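Local atomic coordinates of histidine-rich glycoprotein (Oryctolagus cuniculus, PDB entry 4CCV), a protein that circulates in plasma as an adapter glycoprotein, binding heparin, heme, plasminogen, thrombospondin and divalent metal ions, and helps regulate coagulation, fibrinolysis and angiogenesis. Residues D57-R61 / A73-C77; P2-I8 / R42-G48. All coordinates share one frame; numbering follows the deposited sequence.

Interaction 1: D57-R61 / A73-C77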
# COMPACT_ATOMS: atom_id res chain seq x y z
N ASP A 57 4.54 2.69 0.24
CA ASP A 57 3.44 3.34 0.99
C ASP A 57 2.50 3.87 -0.07
O ASP A 57 2.93 4.60 -0.95
CB ASP A 57 3.91 4.53 1.85
CG ASP A 57 4.86 4.12 2.98
OD1 ASP A 57 4.76 2.96 3.36
OD2 ASP A 57 5.71 4.91 3.47
N PHE A 58 1.25 3.46 0.01
CA PHE A 58 0.27 3.75 -1.03
C PHE A 58 -1.11 4.06 -0.48
O PHE A 58 -1.45 3.61 0.63
CB PHE A 58 0.25 2.69 -2.17
CG PHE A 58 -0.15 1.32 -1.76
CD1 PHE A 58 0.78 0.42 -1.26
CD2 PHE A 58 -1.45 0.89 -1.94
CE1 PHE A 58 0.42 -0.87 -0.96
CE2 PHE A 58 -1.83 -0.40 -1.60
CZ PHE A 58 -0.87 -1.30 -1.15
N SER A 59 -1.86 4.92 -1.20
CA SER A 59 -3.22 5.23 -0.83
C SER A 59 -4.12 4.28 -1.58
O SER A 59 -3.75 3.79 -2.66
CB SER A 59 -3.60 6.68 -1.14
OG SER A 59 -3.10 7.07 -2.38
N VAL A 60 -5.28 4.01 -0.98
CA VAL A 60 -6.33 3.18 -1.55
C VAL A 60 -7.71 3.85 -1.46
O VAL A 60 -7.90 4.71 -0.64
CB VAL A 60 -6.35 1.79 -0.88
CG1 VAL A 60 -5.03 1.05 -1.19
CG2 VAL A 60 -6.62 1.84 0.64
N ARG A 61 -8.65 3.40 -2.29
CA ARG A 61 -10.04 3.81 -2.22
C ARG A 61 -10.95 2.60 -2.13
O ARG A 61 -10.71 1.57 -2.74
CB ARG A 61 -10.45 4.58 -3.49
CG ARG A 61 -9.77 5.93 -3.64
CD ARG A 61 -10.03 6.84 -2.45
NE ARG A 61 -9.61 8.22 -2.74
CZ ARG A 61 -10.23 9.32 -2.30
NH1 ARG A 61 -11.33 9.22 -1.56
NH2 ARG A 61 -9.76 10.53 -2.64
N ALA A 73 -14.44 7.07 1.51
CA ALA A 73 -13.44 6.39 2.34
C ALA A 73 -12.09 6.43 1.65
O ALA A 73 -11.99 6.79 0.44
CB ALA A 73 -13.89 5.00 2.78
N PHE A 74 -11.05 6.33 2.46
CA PHE A 74 -9.67 6.39 1.96
C PHE A 74 -8.90 5.45 2.87
O PHE A 74 -9.34 5.17 3.98
CB PHE A 74 -9.20 7.86 2.01
CG PHE A 74 -7.74 8.07 1.77
CD1 PHE A 74 -6.80 7.93 2.84
CD2 PHE A 74 -7.27 8.44 0.50
CE1 PHE A 74 -5.44 8.13 2.61
CE2 PHE A 74 -5.91 8.66 0.29
CZ PHE A 74 -5.01 8.51 1.35
N GLY A 75 -7.80 4.90 2.39
CA GLY A 75 -6.92 4.13 3.27
C GLY A 75 -5.48 4.35 2.95
O GLY A 75 -5.13 4.80 1.87
N PHE A 76 -4.60 4.01 3.89
CA PHE A 76 -3.18 3.96 3.59
C PHE A 76 -2.74 2.51 3.80
O PHE A 76 -3.18 1.90 4.78
CB PHE A 76 -2.42 4.89 4.58
CG PHE A 76 -2.34 6.34 4.19
CD1 PHE A 76 -1.95 6.72 2.92
CD2 PHE A 76 -2.62 7.35 5.13
CE1 PHE A 76 -1.87 8.04 2.57
CE2 PHE A 76 -2.50 8.69 4.77
CZ PHE A 76 -2.16 9.04 3.48
N CYS A 77 -1.85 1.99 2.93
CA CYS A 77 -1.24 0.70 3.07
C CYS A 77 0.26 0.85 2.99
O CYS A 77 0.80 1.77 2.36
CB CYS A 77 -1.69 -0.30 2.01
SG CYS A 77 -3.48 -0.55 1.88
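Phe58 O takes the N-H of Cys77, with 2.8 Å from Phe58 O to Cys77 N, and Phe58 N returns the bond to Cys77 O. At the next hydrogen-bonded pair, Val60 and Gly75 exchange a second set of hydrogen bonds. Between these pairs, Ser59 faces Phe76 in a non-hydrogen-bonded pair. Phe58 turns its ring back over the neighbouring strand: with chi1 at 64°, CG sits between the backbone N and the carbonyl carbon, and Cys77 CB lies over one ring face, 3.7 Å from the centroid, in a CH-pi contact. Cys77 SG meets the ring obliquely and touches Val60 CG1 at 3.8 Å. This is a hairpin of the second cystatin domain; its Phe58 and Val60 face packs on helix 15-27, and the Cys77-Cys100 disulfide ties it to strand 95-104. On the Ser59 face, Phe74 CE2 comes 3.4 Å from Ser59 CB, while the Phe74 ring directs its edge at the face of Phe76. The edge of Phe74, at CD2, also stands against one face of the Arg61 guanidinium, the two planes 82° apart, and Arg61 NH1 donates to Ala73 O at 3.2 Å. Asp38 forms a salt bridge with Arg61 NE, and bound glutathione touches this arginine.

Interaction 2: P2-I8 / R42-G48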
# COMPACT_ATOMS: atom_id res chain seq x y z
N PRO A 2 26.94 -2.64 7.22
CA PRO A 2 26.07 -1.48 7.59
C PRO A 2 24.72 -1.60 6.95
O PRO A 2 24.61 -2.06 5.84
CB PRO A 2 26.79 -0.26 6.99
CG PRO A 2 27.95 -0.79 6.19
CD PRO A 2 28.12 -2.26 6.41
N VAL A 3 23.70 -1.05 7.59
CA VAL A 3 22.38 -1.05 7.04
C VAL A 3 22.12 0.36 6.47
O VAL A 3 22.43 1.35 7.13
CB VAL A 3 21.35 -1.47 8.13
CG1 VAL A 3 19.92 -1.25 7.67
CG2 VAL A 3 21.56 -2.92 8.52
N LEU A 4 21.63 0.44 5.23
CA LEU A 4 21.42 1.70 4.54
C LEU A 4 19.92 1.93 4.32
O LEU A 4 19.22 1.05 3.79
CB LEU A 4 22.19 1.74 3.20
CG LEU A 4 23.76 1.71 3.15
CD1 LEU A 4 24.49 0.67 4.01
CD2 LEU A 4 24.28 1.48 1.72
N PHE A 5 19.45 3.12 4.70
CA PHE A 5 18.05 3.52 4.65
C PHE A 5 18.01 4.73 3.70
O PHE A 5 18.76 5.70 3.85
CB PHE A 5 17.59 3.86 6.06
CG PHE A 5 16.27 4.53 6.16
CD1 PHE A 5 16.15 5.91 5.93
CD2 PHE A 5 15.15 3.84 6.50
CE1 PHE A 5 14.93 6.57 6.06
CE2 PHE A 5 13.92 4.50 6.66
CZ PHE A 5 13.81 5.86 6.43
N ASP A 6 17.19 4.64 2.67
CA ASP A 6 17.00 5.81 1.76
C ASP A 6 15.71 5.72 1.01
O ASP A 6 14.91 4.83 1.28
CB ASP A 6 18.19 6.00 0.86
CG ASP A 6 18.33 4.91 -0.24
OD1 ASP A 6 17.68 3.85 -0.23
OD2 ASP A 6 19.15 5.15 -1.13
N PHE A 7 15.45 6.68 0.12
CA PHE A 7 14.14 6.79 -0.56
C PHE A 7 14.32 6.72 -2.05
O PHE A 7 15.33 7.19 -2.58
CB PHE A 7 13.48 8.12 -0.21
CG PHE A 7 13.17 8.22 1.25
CD1 PHE A 7 12.10 7.53 1.81
CD2 PHE A 7 14.00 8.94 2.10
CE1 PHE A 7 11.83 7.62 3.19
CE2 PHE A 7 13.75 9.04 3.45
CZ PHE A 7 12.67 8.34 4.01
N ILE A 8 13.35 6.13 -2.73
CA ILE A 8 13.37 6.08 -4.18
C ILE A 8 12.46 7.22 -4.69
O ILE A 8 11.29 7.23 -4.38
CB ILE A 8 12.84 4.73 -4.67
CG1 ILE A 8 13.52 3.59 -3.92
CG2 ILE A 8 13.00 4.58 -6.20
CD1 ILE A 8 15.01 3.56 -4.11
N ARG A 42 5.15 6.99 -1.42
CA ARG A 42 6.52 6.99 -0.93
C ARG A 42 7.10 5.59 -1.03
O ARG A 42 6.40 4.59 -0.82
CB ARG A 42 6.52 7.49 0.55
CG ARG A 42 7.92 7.54 1.14
CD ARG A 42 7.96 8.18 2.50
NE ARG A 42 7.20 7.40 3.46
CZ ARG A 42 7.16 7.63 4.76
NH1 ARG A 42 7.83 8.64 5.30
NH2 ARG A 42 6.44 6.82 5.51
N VAL A 43 8.38 5.47 -1.36
CA VAL A 43 9.05 4.19 -1.37
C VAL A 43 10.39 4.35 -0.66
O VAL A 43 11.21 5.23 -1.01
CB VAL A 43 9.33 3.68 -2.78
CG1 VAL A 43 10.15 2.38 -2.78
CG2 VAL A 43 8.04 3.55 -3.60
N THR A 44 10.56 3.54 0.36
CA THR A 44 11.76 3.52 1.20
C THR A 44 12.51 2.22 0.94
O THR A 44 11.88 1.19 0.76
CB THR A 44 11.35 3.48 2.68
OG1 THR A 44 10.55 4.60 2.96
CG2 THR A 44 12.56 3.52 3.59
N ARG A 45 13.82 2.31 0.78
CA ARG A 45 14.66 1.13 0.49
C ARG A 45 15.53 0.92 1.73
O ARG A 45 16.15 1.85 2.25
CB ARG A 45 15.54 1.32 -0.72
CG ARG A 45 16.51 0.15 -1.00
CD ARG A 45 17.16 0.35 -2.36
NE ARG A 45 17.98 1.54 -2.26
CZ ARG A 45 18.73 2.04 -3.22
NH1 ARG A 45 18.78 1.45 -4.42
NH2 ARG A 45 19.45 3.13 -2.99
N VAL A 46 15.59 -0.30 2.22
CA VAL A 46 16.52 -0.63 3.30
C VAL A 46 17.34 -1.79 2.79
O VAL A 46 16.78 -2.81 2.37
CB VAL A 46 15.78 -1.03 4.56
CG1 VAL A 46 16.77 -1.37 5.66
CG2 VAL A 46 14.85 0.10 5.03
N LYS A 47 18.65 -1.64 2.81
CA LYS A 47 19.58 -2.60 2.22
C LYS A 47 20.35 -3.11 3.40
O LYS A 47 20.96 -2.30 4.15
CB LYS A 47 20.57 -1.95 1.28
CG LYS A 47 19.96 -1.57 -0.04
CD LYS A 47 21.00 -0.97 -0.95
CE LYS A 47 22.00 -2.03 -1.34
NZ LYS A 47 22.56 -1.83 -2.71
N GLY A 48 20.28 -4.42 3.59
CA GLY A 48 21.00 -5.11 4.68
C GLY A 48 21.95 -6.11 4.10
O GLY A 48 21.99 -6.32 2.87
O HOH W 1 9.62 7.92 -2.36
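Asp6 and Arg45 meet in a side-on, two-pronged salt bridge: NH2 of Arg45 reaches OD2 of Asp6 at 2.8 Å and NE of Arg45 reaches OD1 of Asp6 at 3.1 Å. Both oxygens use their syn lone pairs, and the carboxylate and guanidinium planes are only 15° apart. The arginine chain runs extended until it bends at chi3 (66°), which brings NE and NH2 round to the acid. Ile8 CD1 rests over one guanidinium face, toward its rim and 4.0 Å from Arg45 NE, and Lys47 CD lies over the opposite face, also toward the rim. Beneath the ion pair, Asp6 and Arg45 also exchange backbone hydrogen bonds, as do Leu4 and Lys47, joining edge strand 4-7 to strand 35-47 of the antiparallel cystatin sheet. On the other side of this ribbon, Phe5 CE2 meets Thr44 CG2 at 3.5 Å, and Thr44 OG1 lies 3.3 Å from Phe7 CE1. Past Ile8 N, which donates to Val43 O, a water takes over, donating to Ile8 O at 2.7 Å and accepting from Val43 N. Further out, Tyr54 of strand 51-62 touches Arg45. The two-pronged grip fixes the mutual rotation of the charged groups, which the aliphatic contacts may partly shield.

Interactions 1 and 2 illustrate how one antiparallel sheet is assembled from successive strand pairings. The pairing of 2-8 with 42-48 and that of 57-61 with 73-77 lie in the same sheet through its adjacent strands 35-47 and 51-62, although their centres are about 22 Å apart. They touch directly where Arg42 NH2 forms a salt bridge with Asp57 OD2 at 2.9 Å; Asp57 OD1 is also paired with Arg78. Interaction 2 lies at the surface, its centre about 17 Å from the chain centre, whereas interaction 1 is buried, about 7 Å from it. The glutathione pocket, with Arg36, Cys63 and Ser66, belongs to the interaction 1 side through Arg61, whose side chain comes within about 4 Å of the ligand (nearest atoms).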